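Local coordinates for chromosome-partitioning protein ParB (Caulobacter vibrioides, PDB 7BM8) that binds DNA at the replication origin and the nucleotide CTP, acting in chromosome partition and spreading along DNA by a CTP-dependent gating mechanism, at residues 56-61 against 95-100; 132-137 against 167-172. All coordinates share one frame; numbering follows the deposited sequence.

Contact 1 (56-61 against 95-100)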
ATOM      1  N   GLU A  56      -7.279 -13.275   7.732  1.00 85.07           N
ATOM      2  CA  GLU A  56      -8.142 -12.109   8.064  1.00 83.51           C
ATOM      3  C   GLU A  56      -8.093 -11.105   6.907  1.00 82.89           C
ATOM      4  O   GLU A  56      -9.170 -10.749   6.391  1.00 86.84           O
ATOM      5  CB  GLU A  56      -7.692 -11.466   9.379  1.00 74.35           C
ATOM      6  N   ASP A  57      -6.884 -10.705   6.502  1.00 77.48           N
ATOM      7  CA  ASP A  57      -6.632  -9.672   5.461  1.00 72.81           C
ATOM      8  C   ASP A  57      -7.069 -10.206   4.092  1.00 71.87           C
ATOM      9  O   ASP A  57      -7.782  -9.478   3.376  1.00 73.93           O
ATOM     10  CB  ASP A  57      -5.161  -9.249   5.449  1.00 74.29           C
ATOM     11  CG  ASP A  57      -4.692  -8.643   6.762  1.00 84.86           C
ATOM     12  OD1 ASP A  57      -5.453  -8.724   7.749  1.00 87.95           O
ATOM     13  OD2 ASP A  57      -3.569  -8.098   6.786  1.00 86.72           O
ATOM     14  N   LEU A  58      -6.659 -11.430   3.748  1.00 74.99           N
ATOM     15  CA  LEU A  58      -6.937 -12.064   2.430  1.00 77.28           C
ATOM     16  C   LEU A  58      -8.452 -12.161   2.211  1.00 73.87           C
ATOM     17  O   LEU A  58      -8.892 -11.946   1.062  1.00 76.02           O
ATOM     18  CB  LEU A  58      -6.270 -13.443   2.383  1.00 78.75           C
ATOM     19  CG  LEU A  58      -6.401 -14.200   1.061  1.00 86.09           C
ATOM     20  CD1 LEU A  58      -6.072 -13.308  -0.127  1.00 84.35           C
ATOM     21  CD2 LEU A  58      -5.514 -15.433   1.058  1.00 94.55           C
ATOM     22  N   GLU A  59      -9.211 -12.462   3.271  1.00 72.75           N
ATOM     23  CA  GLU A  59     -10.700 -12.510   3.264  1.00 75.38           C
ATOM     24  C   GLU A  59     -11.248 -11.132   2.863  1.00 73.94           C
ATOM     25  O   GLU A  59     -12.147 -11.080   1.998  1.00 66.62           O
ATOM     26  CB  GLU A  59     -11.225 -12.947   4.634  1.00 79.06           C
ATOM     27  CG  GLU A  59     -12.741 -13.013   4.732  1.00 81.28           C
ATOM     28  CD  GLU A  59     -13.416 -13.966   3.761  1.00 87.76           C
ATOM     29  OE1 GLU A  59     -12.764 -14.941   3.338  1.00 81.05           O
ATOM     30  OE2 GLU A  59     -14.595 -13.729   3.427  1.00 98.26           O
ATOM     31  N   ASP A  60     -10.718 -10.062   3.465  1.00 69.88           N
ATOM     32  CA  ASP A  60     -11.136  -8.659   3.200  1.00 69.61           C
ATOM     33  C   ASP A  60     -10.907  -8.325   1.724  1.00 63.81           C
ATOM     34  O   ASP A  60     -11.784  -7.679   1.126  1.00 65.90           O
ATOM     35  CB  ASP A  60     -10.379  -7.662   4.079  1.00 74.46           C
ATOM     36  CG  ASP A  60     -10.760  -7.713   5.547  1.00 79.85           C
ATOM     37  OD1 ASP A  60     -11.840  -8.258   5.856  1.00 90.86           O
ATOM     38  OD2 ASP A  60      -9.975  -7.200   6.369  1.00 92.62           O
ATOM     39  N   LEU A  61      -9.765  -8.738   1.171  1.00 60.55           N
ATOM     40  CA  LEU A  61      -9.371  -8.438  -0.232  1.00 69.04           C
ATOM     41  C   LEU A  61     -10.308  -9.182  -1.191  1.00 71.27           C
ATOM     42  O   LEU A  61     -10.821  -8.539  -2.131  1.00 70.84           O
ATOM     43  CB  LEU A  61      -7.905  -8.832  -0.444  1.00 67.10           C
ATOM     44  CG  LEU A  61      -7.328  -8.535  -1.829  1.00 61.90           C
ATOM     45  CD1 LEU A  61      -7.662  -7.122  -2.280  1.00 63.76           C
ATOM     46  CD2 LEU A  61      -5.823  -8.758  -1.848  1.00 60.80           C
ATOM     47  N   TRP A  95      -4.210 -12.104  -6.781  1.00 54.27           N
ATOM     48  CA  TRP A  95      -4.396 -13.396  -7.497  1.00 56.44           C
ATOM     49  C   TRP A  95      -5.103 -14.416  -6.595  1.00 53.95           C
ATOM     50  O   TRP A  95      -6.066 -15.057  -7.067  1.00 46.69           O
ATOM     51  CB  TRP A  95      -3.040 -13.913  -7.983  1.00 53.89           C
ATOM     52  CG  TRP A  95      -3.079 -15.277  -8.593  1.00 55.42           C
ATOM     53  CD1 TRP A  95      -3.815 -15.687  -9.666  1.00 56.42           C
ATOM     54  CD2 TRP A  95      -2.302 -16.415  -8.178  1.00 60.71           C
ATOM     55  NE1 TRP A  95      -3.560 -17.003  -9.939  1.00 61.08           N
ATOM     56  CE2 TRP A  95      -2.633 -17.476  -9.046  1.00 61.32           C
ATOM     57  CE3 TRP A  95      -1.362 -16.635  -7.163  1.00 56.54           C
ATOM     58  CZ2 TRP A  95      -2.057 -18.739  -8.923  1.00 57.04           C
ATOM     59  CZ3 TRP A  95      -0.795 -17.884  -7.044  1.00 56.33           C
ATOM     60  CH2 TRP A  95      -1.137 -18.918  -7.916  1.00 57.55           C
ATOM     61  N   ARG A  96      -4.639 -14.561  -5.351  1.00 52.80           N
ATOM     62  CA  ARG A  96      -5.184 -15.530  -4.363  1.00 58.00           C
ATOM     63  C   ARG A  96      -6.583 -15.086  -3.918  1.00 55.29           C
ATOM     64  O   ARG A  96      -7.473 -15.958  -3.803  1.00 54.26           O
ATOM     65  CB  ARG A  96      -4.227 -15.670  -3.176  1.00 66.25           C
ATOM     66  CG  ARG A  96      -3.034 -16.568  -3.468  1.00 75.61           C
ATOM     67  CD  ARG A  96      -2.082 -16.673  -2.296  1.00 81.32           C
ATOM     68  NE  ARG A  96      -1.031 -17.651  -2.539  1.00 86.53           N
ATOM     69  CZ  ARG A  96       0.016 -17.857  -1.745  1.00 94.38           C
ATOM     70  NH1 ARG A  96       0.175 -17.146  -0.640  1.00 96.88           N
ATOM     71  NH2 ARG A  96       0.913 -18.773  -2.064  1.00104.90           N
ATOM     72  N   ALA A  97      -6.766 -13.786  -3.677  1.00 56.43           N
ATOM     73  CA  ALA A  97      -8.058 -13.165  -3.306  1.00 54.65           C
ATOM     74  C   ALA A  97      -9.071 -13.382  -4.434  1.00 54.73           C
ATOM     75  O   ALA A  97     -10.180 -13.874  -4.147  1.00 69.08           O
ATOM     76  CB  ALA A  97      -7.863 -11.698  -3.021  1.00 54.84           C
ATOM     77  N   ALA A  98      -8.697 -13.030  -5.667  1.00 49.73           N
ATOM     78  CA  ALA A  98      -9.528 -13.197  -6.882  1.00 48.49           C
ATOM     79  C   ALA A  98      -9.905 -14.674  -7.053  1.00 50.81           C
ATOM     80  O   ALA A  98     -11.057 -14.939  -7.453  1.00 51.60           O
ATOM     81  CB  ALA A  98      -8.797 -12.665  -8.091  1.00 48.60           C
ATOM     82  N   GLN A  99      -8.970 -15.592  -6.761  1.00 50.91           N
ATOM     83  CA  GLN A  99      -9.190 -17.066  -6.822  1.00 50.88           C
ATOM     84  C   GLN A  99     -10.342 -17.436  -5.880  1.00 50.58           C
ATOM     85  O   GLN A  99     -11.350 -17.975  -6.370  1.00 50.81           O
ATOM     86  CB  GLN A  99      -7.916 -17.839  -6.474  1.00 53.24           C
ATOM     87  CG  GLN A  99      -7.094 -18.236  -7.694  1.00 59.35           C
ATOM     88  CD  GLN A  99      -5.853 -19.033  -7.365  1.00 59.80           C
ATOM     89  OE1 GLN A  99      -5.423 -19.117  -6.214  1.00 61.49           O
ATOM     90  NE2 GLN A  99      -5.255 -19.618  -8.391  1.00 49.76           N
ATOM     91  N   ARG A 100     -10.196 -17.130  -4.587  1.00 52.96           N
ATOM     92  CA  ARG A 100     -11.232 -17.357  -3.543  1.00 53.86           C
ATOM     93  C   ARG A 100     -12.545 -16.699  -3.977  1.00 59.71           C
ATOM     94  O   ARG A 100     -13.595 -17.354  -3.853  1.00 73.19           O
ATOM     95  CB  ARG A 100     -10.762 -16.813  -2.191  1.00 56.77           C
ATOM     96  CG  ARG A 100      -9.663 -17.650  -1.553  1.00 65.31           C
ATOM     97  CD  ARG A 100      -9.093 -17.039  -0.290  1.00 74.02           C
ATOM     98  NE  ARG A 100     -10.045 -17.011   0.814  1.00 76.29           N
ATOM     99  CZ  ARG A 100      -9.715 -16.866   2.097  1.00 82.63           C
ATOM    100  NH1 ARG A 100      -8.448 -16.737   2.458  1.00 76.70           N
ATOM    101  NH2 ARG A 100     -10.660 -16.854   3.021  1.00 87.52           N
TER
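Leu-58 reaches from helix 55-68 into the angle between Ala-97 and Arg-100 of helix 92-100. Its CB lies 3.9 Å from Arg-100 NH1, and CG comes closer to the same nitrogen, at 3.5 Å. There the side chain forks. CD1 turns to the helix backbone, 3.6 Å from Ala-97 N and also against the Ala-97 methyl, while CD2 sits at the edge of the guanidinium, near its plane, 3.5 Å from Arg-100 NH1. One turn on, Leu-61 rests its CG on Ala-97 CB (3.4 Å), so that both leucines meet this methyl. The axes of the two segments approach to 8.8 Å, with a crossing angle of -65°. Leu-61 also touches the bound CTP. Outside this apolar strip, Glu-59 bends back at chi2 (60°), and its OE1 forms a salt bridge to Arg-100 NH2 at 2.9 Å, carboxylate and guanidinium planes 54° apart. Both helices belong to the CTP-binding N-terminal domain. Two acidic partners on helix 55-68, Glu-55 at NH1 and Glu-59 at NH2, probably fix the position of the guanidinium at the edge of an otherwise apolar joint beside the nucleotide pocket.

Contact 2 (132-137 against 167-172)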
ATOM      1  N   LEU A 132      -2.972   5.851   4.321  1.00 91.93           N
ATOM      2  CA  LEU A 132      -3.986   6.905   4.584  1.00 87.87           C
ATOM      3  C   LEU A 132      -4.100   7.089   6.101  1.00 75.40           C
ATOM      4  O   LEU A 132      -4.152   6.069   6.808  1.00 66.95           O
ATOM      5  CB  LEU A 132      -5.323   6.475   3.971  1.00 87.69           C
ATOM      6  CG  LEU A 132      -6.231   7.608   3.498  1.00 92.44           C
ATOM      7  CD1 LEU A 132      -5.633   8.308   2.287  1.00100.67           C
ATOM      8  CD2 LEU A 132      -7.625   7.089   3.179  1.00 95.06           C
ATOM      9  N   ASN A 133      -4.112   8.336   6.581  1.00 72.88           N
ATOM     10  CA  ASN A 133      -4.346   8.645   8.016  1.00 73.04           C
ATOM     11  C   ASN A 133      -5.702   8.041   8.398  1.00 74.67           C
ATOM     12  O   ASN A 133      -6.623   8.082   7.559  1.00 77.88           O
ATOM     13  CB  ASN A 133      -4.273  10.146   8.313  1.00 70.65           C
ATOM     14  CG  ASN A 133      -4.117  10.437   9.793  1.00 78.76           C
ATOM     15  OD1 ASN A 133      -4.970  10.069  10.596  1.00 85.74           O
ATOM     16  ND2 ASN A 133      -3.026  11.084  10.169  1.00 90.91           N
ATOM     17  N   VAL A 134      -5.813   7.485   9.606  1.00 67.69           N
ATOM     18  CA  VAL A 134      -7.049   6.798  10.085  1.00 65.72           C
ATOM     19  C   VAL A 134      -8.198   7.816  10.151  1.00 66.27           C
ATOM     20  O   VAL A 134      -9.363   7.396  10.034  1.00 71.21           O
ATOM     21  CB  VAL A 134      -6.814   6.098  11.437  1.00 66.00           C
ATOM     22  CG1 VAL A 134      -6.728   7.091  12.587  1.00 71.27           C
ATOM     23  CG2 VAL A 134      -7.878   5.047  11.709  1.00 66.55           C
ATOM     24  N   LEU A 135      -7.881   9.104  10.331  1.00 65.84           N
ATOM     25  CA  LEU A 135      -8.875  10.212  10.372  1.00 66.18           C
ATOM     26  C   LEU A 135      -9.319  10.555   8.945  1.00 65.29           C
ATOM     27  O   LEU A 135     -10.530  10.746   8.748  1.00 78.75           O
ATOM     28  CB  LEU A 135      -8.264  11.423  11.088  1.00 69.87           C
ATOM     29  CG  LEU A 135      -7.995  11.222  12.581  1.00 78.28           C
ATOM     30  CD1 LEU A 135      -7.246  12.404  13.186  1.00 84.29           C
ATOM     31  CD2 LEU A 135      -9.293  10.971  13.335  1.00 82.37           C
ATOM     32  N   GLU A 136      -8.385  10.626   7.990  1.00 65.27           N
ATOM     33  CA  GLU A 136      -8.700  10.800   6.545  1.00 63.67           C
ATOM     34  C   GLU A 136      -9.636   9.669   6.113  1.00 59.23           C
ATOM     35  O   GLU A 136     -10.526   9.928   5.285  1.00 65.42           O
ATOM     36  CB  GLU A 136      -7.432  10.806   5.685  1.00 75.56           C
ATOM     37  CG  GLU A 136      -6.595  12.067   5.820  1.00 81.71           C
ATOM     38  CD  GLU A 136      -5.340  12.101   4.961  1.00 86.02           C
ATOM     39  OE1 GLU A 136      -4.731  11.030   4.748  1.00 81.17           O
ATOM     40  OE2 GLU A 136      -4.973  13.202   4.500  1.00 94.45           O
ATOM     41  N   GLU A 137      -9.436   8.465   6.663  1.00 55.52           N
ATOM     42  CA  GLU A 137     -10.276   7.263   6.410  1.00 62.30           C
ATOM     43  C   GLU A 137     -11.677   7.503   6.985  1.00 70.52           C
ATOM     44  O   GLU A 137     -12.659   7.320   6.243  1.00 83.57           O
ATOM     45  CB  GLU A 137      -9.623   6.021   7.023  1.00 62.18           C
ATOM     46  CG  GLU A 137     -10.263   4.706   6.602  1.00 65.02           C
ATOM     47  CD  GLU A 137      -9.643   3.470   7.237  1.00 73.01           C
ATOM     48  OE1 GLU A 137      -8.590   3.602   7.895  1.00 74.97           O
ATOM     49  OE2 GLU A 137     -10.216   2.376   7.078  1.00 82.04           O
ATOM     50  N   ALA A 167     -17.514   1.315  11.936  1.00 68.57           N
ATOM     51  CA  ALA A 167     -18.088   1.967  13.137  1.00 70.42           C
ATOM     52  C   ALA A 167     -16.964   2.529  14.012  1.00 73.05           C
ATOM     53  O   ALA A 167     -17.018   3.729  14.346  1.00 82.83           O
ATOM     54  CB  ALA A 167     -18.930   0.981  13.907  1.00 74.93           C
ATOM     55  N   ASN A 168     -15.982   1.689  14.349  1.00 73.23           N
ATOM     56  CA  ASN A 168     -14.826   2.048  15.216  1.00 79.63           C
ATOM     57  C   ASN A 168     -14.047   3.203  14.577  1.00 76.37           C
ATOM     58  O   ASN A 168     -13.685   4.138  15.310  1.00 78.07           O
ATOM     59  CB  ASN A 168     -13.923   0.839  15.475  1.00 80.96           C
ATOM     60  CG  ASN A 168     -14.594  -0.212  16.332  1.00 82.27           C
ATOM     61  OD1 ASN A 168     -15.084   0.083  17.422  1.00 81.86           O
ATOM     62  ND2 ASN A 168     -14.626  -1.442  15.846  1.00 79.29           N
ATOM     63  N   THR A 169     -13.815   3.138  13.261  1.00 75.39           N
ATOM     64  CA  THR A 169     -13.039   4.147  12.489  1.00 80.54           C
ATOM     65  C   THR A 169     -13.731   5.513  12.581  1.00 84.84           C
ATOM     66  O   THR A 169     -13.016   6.520  12.748  1.00 84.02           O
ATOM     67  CB  THR A 169     -12.845   3.716  11.029  1.00 78.16           C
ATOM     68  OG1 THR A 169     -12.216   2.435  11.022  1.00 73.17           O
ATOM     69  CG2 THR A 169     -12.003   4.690  10.233  1.00 82.01           C
ATOM     70  N   MET A 170     -15.065   5.544  12.487  1.00 83.46           N
ATOM     71  CA  MET A 170     -15.873   6.795  12.455  1.00 83.31           C
ATOM     72  C   MET A 170     -15.950   7.406  13.861  1.00 81.61           C
ATOM     73  O   MET A 170     -15.885   8.650  13.961  1.00 81.27           O
ATOM     74  CB  MET A 170     -17.286   6.524  11.928  1.00 82.31           C
ATOM     75  CG  MET A 170     -17.303   6.068  10.480  1.00 85.42           C
ATOM     76  SD  MET A 170     -18.937   6.186   9.712  1.00 86.61           S
ATOM     77  CE  MET A 170     -19.068   7.961   9.515  1.00 82.29           C
ATOM     78  N   ARG A 171     -16.061   6.566  14.897  1.00 82.73           N
ATOM     79  CA  ARG A 171     -16.152   6.985  16.326  1.00 86.51           C
ATOM     80  C   ARG A 171     -14.989   7.920  16.680  1.00 81.54           C
ATOM     81  O   ARG A 171     -15.171   8.760  17.580  1.00 78.75           O
ATOM     82  CB  ARG A 171     -16.175   5.764  17.256  1.00 96.42           C
ATOM     83  CG  ARG A 171     -17.540   5.102  17.373  1.00109.79           C
ATOM     84  CD  ARG A 171     -17.463   3.727  18.012  1.00118.55           C
ATOM     85  NE  ARG A 171     -17.058   3.789  19.409  1.00128.18           N
ATOM     86  CZ  ARG A 171     -17.868   4.019  20.441  1.00136.03           C
ATOM     87  NH1 ARG A 171     -19.164   4.223  20.256  1.00136.03           N
ATOM     88  NH2 ARG A 171     -17.377   4.044  21.669  1.00140.12           N
ATOM     89  N   LEU A 172     -13.849   7.787  15.990  1.00 80.10           N
ATOM     90  CA  LEU A 172     -12.622   8.598  16.212  1.00 81.88           C
ATOM     91  C   LEU A 172     -12.888  10.079  15.917  1.00 83.97           C
ATOM     92  O   LEU A 172     -12.169  10.916  16.492  1.00 95.52           O
ATOM     93  CB  LEU A 172     -11.495   8.069  15.319  1.00 82.00           C
ATOM     94  CG  LEU A 172     -11.030   6.644  15.613  1.00 85.59           C
ATOM     95  CD1 LEU A 172     -10.054   6.168  14.548  1.00 86.89           C
ATOM     96  CD2 LEU A 172     -10.407   6.556  16.996  1.00 90.76           C
TER
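The carboxylate of Glu-137 turns one face to Thr-169, whose methyl CG2 stands over it, 4.0 Å from Glu-137 CD. OE2 takes a hydrogen bond from His-165 NE2, on the helix of Thr-169, and a weak one pairs it with Tyr-141 OH, one turn on in its own helix. The Asn-133 amide faces two ways: OD1 takes Leu-135 N on a lone pair in the carbonyl plane, at 3.1 Å and nearly straight (173°), while ND2 bonds to Leu-183 O. Asn-133 N-caps helix 134-148, and a weak return bond from its N to Glu-136 OE1 completes a capping box. Helix 163-171 follows helix 152-159 after a short turn, consistent with the recognition helix of the helix-turn-helix in this DNA-binding domain; the capped helix start packs against its C-terminal end. There chi1 of Val-134 (74°) turns CG2 away from the backbone N and toward Leu-172 CD1 (3.7 Å), with CG1 also near that methyl. Leu-135 CD2 meets Leu-172 CB at 4.1 Å, each of these pairs crossing at about a right angle. Thr-169 CG2 also lies 3.8 Å from Val-134 O, with OG1 bonded to His-165 O. Leu-172 continues onto Ala-193 and Ala-197.

Contacts 1 and 2 lie on opposite sides of the chain's centre, their own centres about 23 Å apart, and share no helix. Contact 1 pairs two helices of the N-terminal domain and is partly buried, with an apolar side at the CTP pocket and a charged edge. Contact 2 is buried in the helical DNA-binding domain; no hydrogen bond or salt bridge crosses between its segments, and its polar groups are served within a segment or by neighbouring helices. Both reach the second subunit. In contact 1 a residue of the interface itself, Leu-61, packs on its Gln-128; in contact 2 Glu-136, which takes no part in the packing between the segments, accepts N-H groups of its Arg-51 and Thr-52.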